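PDB 3GBU: putative sugar kinase PH1459 from Pyrococcus horikoshii, which binds ATP and probably phosphorylates a sugar, possibly fructose, as a member of the PfkB (ribokinase-like) family of carbohydrate kinases. Local coordinates for residues N238-T243 / Q281-W286; N273-L278 / D292-Y297. The protein carries 1 engineered substitution. All coordinates share one frame; numbering follows the deposited sequence.

Contact 1. Residues N238-T243 / Q281-W286; sequences NPLDTT and QKRGAW. With ATP (adenosine-5'-triphosphate), chain E.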
loop_
_atom_site.group_PDB
_atom_site.type_symbol
_atom_site.label_atom_id
_atom_site.label_comp_id
_atom_site.label_asym_id
_atom_site.label_seq_id
_atom_site.Cartn_x
_atom_site.Cartn_y
_atom_site.Cartn_z
ATOM N N ASN A 238 -24.257 -14.646 20.726
ATOM C CA ASN A 238 -22.960 -14.339 21.304
ATOM C C ASN A 238 -22.052 -14.082 20.094
ATOM O O ASN A 238 -21.583 -15.022 19.445
ATOM C CB ASN A 238 -22.440 -15.532 22.113
ATOM C CG ASN A 238 -21.117 -15.242 22.792
ATOM O OD1 ASN A 238 -20.393 -16.156 23.171
ATOM N ND2 ASN A 238 -20.798 -13.966 22.955
ATOM N N PRO A 239 -21.818 -12.801 19.764
ATOM C CA PRO A 239 -20.977 -12.408 18.627
ATOM C C PRO A 239 -19.529 -12.885 18.655
ATOM O O PRO A 239 -18.830 -12.740 19.652
ATOM C CB PRO A 239 -21.079 -10.880 18.629
ATOM C CG PRO A 239 -21.321 -10.553 20.060
ATOM C CD PRO A 239 -22.327 -11.611 20.466
ATOM N N LEU A 240 -19.095 -13.466 17.545
ATOM C CA LEU A 240 -17.724 -13.940 17.414
ATOM C C LEU A 240 -16.909 -12.850 16.703
ATOM O O LEU A 240 -15.778 -12.555 17.086
ATOM C CB LEU A 240 -17.683 -15.237 16.594
ATOM C CG LEU A 240 -16.273 -15.795 16.342
ATOM C CD1 LEU A 240 -15.705 -16.362 17.647
ATOM C CD2 LEU A 240 -16.310 -16.877 15.258
ATOM N N ASP A 241 -17.503 -12.253 15.672
ATOM C CA ASP A 241 -16.863 -11.195 14.887
ATOM C C ASP A 241 -17.969 -10.403 14.179
ATOM O O ASP A 241 -18.715 -10.953 13.372
ATOM C CB ASP A 241 -15.920 -11.824 13.854
ATOM C CG ASP A 241 -15.087 -10.794 13.098
ATOM O OD1 ASP A 241 -15.302 -9.570 13.257
ATOM O OD2 ASP A 241 -14.207 -11.224 12.326
ATOM N N THR A 242 -18.076 -9.114 14.487
ATOM C CA THR A 242 -19.102 -8.261 13.881
ATOM C C THR A 242 -18.578 -7.441 12.695
ATOM O O THR A 242 -19.309 -6.615 12.134
ATOM C CB THR A 242 -19.670 -7.268 14.908
ATOM O OG1 THR A 242 -18.626 -6.391 15.341
ATOM C CG2 THR A 242 -20.216 -8.001 16.119
ATOM N N THR A 243 -17.317 -7.671 12.329
ATOM C CA THR A 243 -16.681 -6.944 11.233
ATOM C C THR A 243 -17.500 -6.889 9.949
ATOM O O THR A 243 -17.574 -5.842 9.317
ATOM C CB THR A 243 -15.285 -7.525 10.915
ATOM O OG1 THR A 243 -14.414 -7.274 12.026
ATOM C CG2 THR A 243 -14.694 -6.877 9.660
ATOM N N GLN A 281 -21.110 -14.840 13.533
ATOM C CA GLN A 281 -20.479 -16.113 13.866
ATOM C C GLN A 281 -19.334 -16.458 12.903
ATOM O O GLN A 281 -18.643 -17.458 13.095
ATOM C CB GLN A 281 -21.523 -17.239 13.836
ATOM C CG GLN A 281 -22.719 -17.015 14.754
ATOM C CD GLN A 281 -22.311 -16.835 16.205
ATOM O OE1 GLN A 281 -22.397 -15.738 16.764
ATOM N NE2 GLN A 281 -21.853 -17.917 16.821
ATOM N N LYS A 282 -19.139 -15.638 11.871
ATOM C CA LYS A 282 -18.075 -15.864 10.881
ATOM C C LYS A 282 -17.053 -14.733 10.952
ATOM O O LYS A 282 -17.398 -13.610 11.292
ATOM C CB LYS A 282 -18.668 -15.917 9.471
ATOM C CG LYS A 282 -19.733 -16.987 9.289
ATOM C CD LYS A 282 -20.515 -16.777 7.999
ATOM C CE LYS A 282 -21.535 -17.881 7.775
ATOM N NZ LYS A 282 -20.879 -19.223 7.647
ATOM N N ARG A 283 -15.800 -15.014 10.623
ATOM C CA ARG A 283 -14.789 -13.964 10.687
ATOM C C ARG A 283 -14.563 -13.234 9.367
ATOM O O ARG A 283 -14.828 -13.768 8.292
ATOM C CB ARG A 283 -13.452 -14.529 11.190
ATOM C CG ARG A 283 -13.105 -14.084 12.612
ATOM C CD ARG A 283 -11.618 -14.252 12.937
ATOM N NE ARG A 283 -11.222 -15.638 13.189
ATOM C CZ ARG A 283 -11.642 -16.366 14.224
ATOM N NH1 ARG A 283 -12.481 -15.845 15.115
ATOM N NH2 ARG A 283 -11.210 -17.613 14.376
ATOM N N GLY A 284 -14.086 -11.997 9.460
ATOM C CA GLY A 284 -13.781 -11.234 8.262
ATOM C C GLY A 284 -14.870 -10.373 7.669
ATOM O O GLY A 284 -16.016 -10.374 8.126
ATOM N N ALA A 285 -14.500 -9.646 6.619
ATOM C CA ALA A 285 -15.409 -8.740 5.932
ATOM C C ALA A 285 -16.500 -9.465 5.144
ATOM O O ALA A 285 -17.525 -8.869 4.817
ATOM C CB ALA A 285 -14.611 -7.824 5.001
ATOM N N TRP A 286 -16.285 -10.738 4.824
ATOM C CA TRP A 286 -17.279 -11.507 4.066
ATOM C C TRP A 286 -17.906 -12.551 4.979
ATOM O O TRP A 286 -17.624 -13.735 4.859
ATOM C CB TRP A 286 -16.620 -12.203 2.860
ATOM C CG TRP A 286 -16.186 -11.266 1.764
ATOM C CD1 TRP A 286 -16.270 -9.898 1.769
ATOM C CD2 TRP A 286 -15.593 -11.626 0.507
ATOM N NE1 TRP A 286 -15.770 -9.388 0.595
ATOM C CE2 TRP A 286 -15.348 -10.421 -0.198
ATOM C CE3 TRP A 286 -15.245 -12.845 -0.092
ATOM C CZ2 TRP A 286 -14.770 -10.403 -1.481
ATOM C CZ3 TRP A 286 -14.669 -12.829 -1.367
ATOM C CH2 TRP A 286 -14.440 -11.612 -2.046
HETATM P PG ATP E . -20.436 0.237 10.447
HETATM O O1G ATP E . -20.124 1.396 11.350
HETATM O O2G ATP E . -19.978 0.484 9.024
HETATM O O3G ATP E . -19.922 -1.083 11.019
HETATM P PB ATP E . -23.056 -1.098 10.514
HETATM O O1B ATP E . -24.399 -0.822 9.873
HETATM O O2B ATP E . -22.203 -2.227 10.044
HETATM O O3B ATP E . -22.051 0.181 10.441
HETATM P PA ATP E . -23.410 -2.696 12.925
HETATM O O1A ATP E . -22.323 -3.666 12.500
HETATM O O2A ATP E . -23.528 -2.357 14.376
HETATM O O3A ATP E . -23.312 -1.283 12.101
HETATM O "O5'" ATP E . -24.845 -3.207 12.396
HETATM C "C5'" ATP E . -25.009 -4.308 11.498
HETATM C "C4'" ATP E . -26.219 -5.108 11.985
HETATM O "O4'" ATP E . -25.715 -6.379 12.417
HETATM C "C3'" ATP E . -26.912 -4.550 13.231
HETATM O "O3'" ATP E . -27.946 -3.636 12.936
HETATM C "C2'" ATP E . -27.401 -5.770 13.938
HETATM O "O2'" ATP E . -28.716 -6.162 13.534
HETATM C "C1'" ATP E . -26.379 -6.826 13.599
HETATM N N9 ATP E . -25.464 -6.924 14.788
HETATM C C8 ATP E . -24.317 -6.240 15.058
HETATM N N7 ATP E . -23.776 -6.617 16.249
HETATM C C5 ATP E . -24.580 -7.563 16.763
HETATM C C6 ATP E . -24.627 -8.406 17.984
HETATM N N6 ATP E . -23.669 -8.300 18.916
HETATM N N1 ATP E . -25.671 -9.287 18.131
HETATM C C2 ATP E . -26.663 -9.421 17.201
HETATM N N3 ATP E . -26.683 -8.685 16.067
HETATM C C4 ATP E . -25.691 -7.766 15.797
#
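The loops 238-243 and 281-286 run nearly parallel, their end-to-end directions (238 to 243 and 281 to 285) 6° apart, and come within 5.0 Å between the CA atoms of Leu240 and Gln281. The first loop belongs to the ribokinase-like fold of PfkB kinases: Asp241, Thr242 and Thr243 open the PfkB signature motif that leads into helix 245-259, in which a glycine-rich turn commonly forms an anion hole beside the phosphates. Asp241 carries the contact. Its CG lies anti to the backbone N (chi1 -173°), which swings the carboxylate across to the second loop, where OD2 accepts a hydrogen bond from Gly284 N at 3.0 Å. That N-H comes in tilted well above the carboxylate plane, with an N-H...O angle of 159°. Aspartate suits the place because its other oxygen folds its own loop: OD1 takes the backbone N of Thr243 in an Asx turn and also accepts from Thr243 OG1 at 2.8 Å, here with its syn lone pair. Two donors on OD1 and one on OD2 fix the rotation of the group. Gly284 fits a backbone with positive phi, in which a side chain would press on the carbonyl O of the residue before. Arg283 passes Asp241 at about a right angle, and its aliphatic CG, not its charged end, lies 3.1 Å from Asp241 OD2. Leu240 brings an apolar branch over the neighbouring backbone, CD2 resting 3.2 Å from Gln281 O. On the nucleotide side Thr242 turns its methyl CG2 to N7 of the adenine, while Pro239 offers a compact, rigid ring whose CG sits 3.4 Å from ATP N6.

Contact 2. Residues N273-L278 / D292-Y297; sequences NLVAAL and DELLKY. With ATP (adenosine-5'-triphosphate), chain E.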
loop_
_atom_site.group_PDB
_atom_site.type_symbol
_atom_site.label_atom_id
_atom_site.label_comp_id
_atom_site.label_asym_id
_atom_site.label_seq_id
_atom_site.Cartn_x
_atom_site.Cartn_y
_atom_site.Cartn_z
ATOM N N ASN A 273 -32.384 -9.293 10.197
ATOM C CA ASN A 273 -31.900 -9.546 11.551
ATOM C C ASN A 273 -31.230 -10.930 11.627
ATOM O O ASN A 273 -30.136 -11.067 12.172
ATOM C CB ASN A 273 -33.074 -9.447 12.539
ATOM C CG ASN A 273 -32.619 -9.212 13.968
ATOM O OD1 ASN A 273 -31.553 -8.642 14.206
ATOM N ND2 ASN A 273 -33.438 -9.629 14.929
ATOM N N LEU A 274 -31.886 -11.944 11.071
ATOM C CA LEU A 274 -31.348 -13.305 11.057
ATOM C C LEU A 274 -29.988 -13.357 10.349
ATOM O O LEU A 274 -29.024 -13.918 10.877
ATOM C CB LEU A 274 -32.322 -14.261 10.348
ATOM C CG LEU A 274 -31.843 -15.716 10.193
ATOM C CD1 LEU A 274 -31.740 -16.396 11.560
ATOM C CD2 LEU A 274 -32.809 -16.479 9.315
ATOM N N VAL A 275 -29.911 -12.767 9.157
ATOM C CA VAL A 275 -28.666 -12.771 8.388
ATOM C C VAL A 275 -27.554 -12.041 9.128
ATOM O O VAL A 275 -26.421 -12.520 9.181
ATOM C CB VAL A 275 -28.865 -12.138 6.979
ATOM C CG1 VAL A 275 -27.521 -12.047 6.229
ATOM C CG2 VAL A 275 -29.857 -12.982 6.178
ATOM N N ALA A 276 -27.879 -10.898 9.720
ATOM C CA ALA A 276 -26.887 -10.124 10.463
ATOM C C ALA A 276 -26.365 -10.887 11.685
ATOM O O ALA A 276 -25.149 -10.994 11.895
ATOM C CB ALA A 276 -27.486 -8.793 10.899
ATOM N N ALA A 277 -27.292 -11.412 12.487
ATOM C CA ALA A 277 -26.930 -12.162 13.687
ATOM C C ALA A 277 -26.018 -13.335 13.353
ATOM O O ALA A 277 -24.962 -13.491 13.957
ATOM C CB ALA A 277 -28.195 -12.660 14.401
ATOM N N LEU A 278 -26.410 -14.154 12.386
ATOM C CA LEU A 278 -25.594 -15.302 12.008
ATOM C C LEU A 278 -24.235 -14.920 11.432
ATOM O O LEU A 278 -23.258 -15.658 11.601
ATOM C CB LEU A 278 -26.348 -16.192 11.017
ATOM C CG LEU A 278 -27.508 -16.987 11.633
ATOM C CD1 LEU A 278 -28.263 -17.719 10.547
ATOM C CD2 LEU A 278 -26.972 -17.975 12.663
ATOM N N ASP A 292 -27.779 -22.083 1.680
ATOM C CA ASP A 292 -27.881 -23.444 2.195
ATOM C C ASP A 292 -27.944 -23.505 3.725
ATOM O O ASP A 292 -28.587 -24.394 4.282
ATOM C CB ASP A 292 -26.730 -24.320 1.645
ATOM C CG ASP A 292 -25.338 -23.793 2.001
ATOM O OD1 ASP A 292 -24.917 -23.935 3.168
ATOM O OD2 ASP A 292 -24.648 -23.243 1.108
ATOM N N GLU A 293 -27.306 -22.547 4.399
ATOM C CA GLU A 293 -27.304 -22.500 5.863
ATOM C C GLU A 293 -28.532 -21.793 6.431
ATOM O O GLU A 293 -28.714 -21.754 7.646
ATOM C CB GLU A 293 -26.071 -21.754 6.388
ATOM C CG GLU A 293 -24.744 -22.172 5.786
ATOM C CD GLU A 293 -23.596 -21.290 6.251
ATOM O OE1 GLU A 293 -23.171 -21.424 7.418
ATOM O OE2 GLU A 293 -23.124 -20.454 5.451
ATOM N N LEU A 294 -29.378 -21.241 5.565
ATOM C CA LEU A 294 -30.547 -20.496 6.024
ATOM C C LEU A 294 -31.901 -21.176 5.866
ATOM O O LEU A 294 -32.851 -20.840 6.572
ATOM C CB LEU A 294 -30.595 -19.142 5.313
ATOM C CG LEU A 294 -29.442 -18.178 5.583
ATOM C CD1 LEU A 294 -29.424 -17.109 4.513
ATOM C CD2 LEU A 294 -29.585 -17.568 6.958
ATOM N N LEU A 295 -31.993 -22.121 4.939
ATOM C CA LEU A 295 -33.248 -22.824 4.678
ATOM C C LEU A 295 -33.939 -23.400 5.918
ATOM O O LEU A 295 -35.161 -23.510 5.957
ATOM C CB LEU A 295 -33.005 -23.937 3.664
ATOM C CG LEU A 295 -32.465 -23.496 2.303
ATOM C CD1 LEU A 295 -32.125 -24.741 1.495
ATOM C CD2 LEU A 295 -33.488 -22.623 1.571
ATOM N N LYS A 296 -33.158 -23.764 6.928
ATOM C CA LYS A 296 -33.719 -24.318 8.153
ATOM C C LYS A 296 -34.349 -23.242 9.041
ATOM O O LYS A 296 -34.673 -23.504 10.196
ATOM C CB LYS A 296 -32.635 -25.065 8.938
ATOM C CG LYS A 296 -31.492 -24.187 9.436
ATOM C CD LYS A 296 -30.497 -24.993 10.259
ATOM C CE LYS A 296 -29.339 -24.132 10.748
ATOM N NZ LYS A 296 -28.379 -24.918 11.573
ATOM N N TYR A 297 -34.517 -22.034 8.507
ATOM C CA TYR A 297 -35.119 -20.932 9.261
ATOM C C TYR A 297 -36.392 -20.456 8.564
ATOM O O TYR A 297 -36.381 -20.201 7.358
ATOM C CB TYR A 297 -34.137 -19.759 9.373
ATOM C CG TYR A 297 -32.956 -19.999 10.295
ATOM C CD1 TYR A 297 -33.061 -19.790 11.670
ATOM C CD2 TYR A 297 -31.730 -20.434 9.787
ATOM C CE1 TYR A 297 -31.967 -20.006 12.521
ATOM C CE2 TYR A 297 -30.636 -20.656 10.623
ATOM C CZ TYR A 297 -30.760 -20.441 11.986
ATOM O OH TYR A 297 -29.676 -20.663 12.803
HETATM P PG ATP E . -20.436 0.237 10.447
HETATM O O1G ATP E . -20.124 1.396 11.350
HETATM O O2G ATP E . -19.978 0.484 9.024
HETATM O O3G ATP E . -19.922 -1.083 11.019
HETATM P PB ATP E . -23.056 -1.098 10.514
HETATM O O1B ATP E . -24.399 -0.822 9.873
HETATM O O2B ATP E . -22.203 -2.227 10.044
HETATM O O3B ATP E . -22.051 0.181 10.441
HETATM P PA ATP E . -23.410 -2.696 12.925
HETATM O O1A ATP E . -22.323 -3.666 12.500
HETATM O O2A ATP E . -23.528 -2.357 14.376
HETATM O O3A ATP E . -23.312 -1.283 12.101
HETATM O "O5'" ATP E . -24.845 -3.207 12.396
HETATM C "C5'" ATP E . -25.009 -4.308 11.498
HETATM C "C4'" ATP E . -26.219 -5.108 11.985
HETATM O "O4'" ATP E . -25.715 -6.379 12.417
HETATM C "C3'" ATP E . -26.912 -4.550 13.231
HETATM O "O3'" ATP E . -27.946 -3.636 12.936
HETATM C "C2'" ATP E . -27.401 -5.770 13.938
HETATM O "O2'" ATP E . -28.716 -6.162 13.534
HETATM C "C1'" ATP E . -26.379 -6.826 13.599
HETATM N N9 ATP E . -25.464 -6.924 14.788
HETATM C C8 ATP E . -24.317 -6.240 15.058
HETATM N N7 ATP E . -23.776 -6.617 16.249
HETATM C C5 ATP E . -24.580 -7.563 16.763
HETATM C C6 ATP E . -24.627 -8.406 17.984
HETATM N N6 ATP E . -23.669 -8.300 18.916
HETATM N N1 ATP E . -25.671 -9.287 18.131
HETATM C C2 ATP E . -26.663 -9.421 17.201
HETATM N N3 ATP E . -26.683 -8.685 16.067
HETATM C C4 ATP E . -25.691 -7.766 15.797
#
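Leu274 and Leu278, one turn apart on helix 265-279, meet Leu294 and Tyr297 of a loop that a type I beta turn, Leu294 to Tyr297, bends back on the helix; Tyr297 is itself the N-cap residue of helix 298-303. In this ribokinase-like fold the contact therefore seats the loop leading to the last helix, 298-303, on the side of helix 265-279 turned away from ATP. On the helix's other side small Ala276 lets the ribose come close, its CB 3.4 Å from ATP O4'. The aromatic part is a CH-pi contact: Leu274 CD1 stands over one face of the Tyr297 ring, 3.9 Å from its centroid and 20° off the normal, offset toward the rim. Leu274 turns its CG away from the backbone N (chi1 177°), which holds both methyls out to the loop, and CD2 reaches Tyr297 CB at 3.5 Å. Leu278 approaches the ring obliquely, its CD1 3.8 Å from Tyr297 CE2. Tyrosine suits the place because its flat ring offers a face to Leu274 while its far end, CE2 and OH, lies by the methyls of Leu278. Replacing Tyr297 with an alanine would probably leave Leu274 CD1 without its ring face and open a gap beside Leu278. No hydrogen bond crosses between the segments; the turn is held by Tyr297 N to Leu294 O. The aliphatic part centres on Leu294. Branched leucines suit this junction because each fork can serve two neighbours: Leu294 CD2 meets Leu274 CD2 and also touches Leu278 CD1 at 3.8 Å, as the side chains of Leu278 and Leu294 slide past each other in opposite directions.

How the contacts relate
From the N terminus, the chain leaves strand 228-233 and reaches 238-243, then runs through helices 245-259 and 265-279, the latter carrying 273-278. Contact 1 closes this largely helical loop when 281-286 returns to the first segment. Contact 2 closes a much shorter one, from 273-278 to 292-297, just before helix 298-303. Their segments alternate, so the two closures cross rather than nest, and their centres lie 14 Å apart. Contact 1 ties together the loops flanking the helical pair; contact 2 lays the C-terminal region on helix 265-279. A salt bridge from Lys282 NZ to Glu293 OE1 joins them, and both have a segment bordering ATP, 238-243 and 273-278.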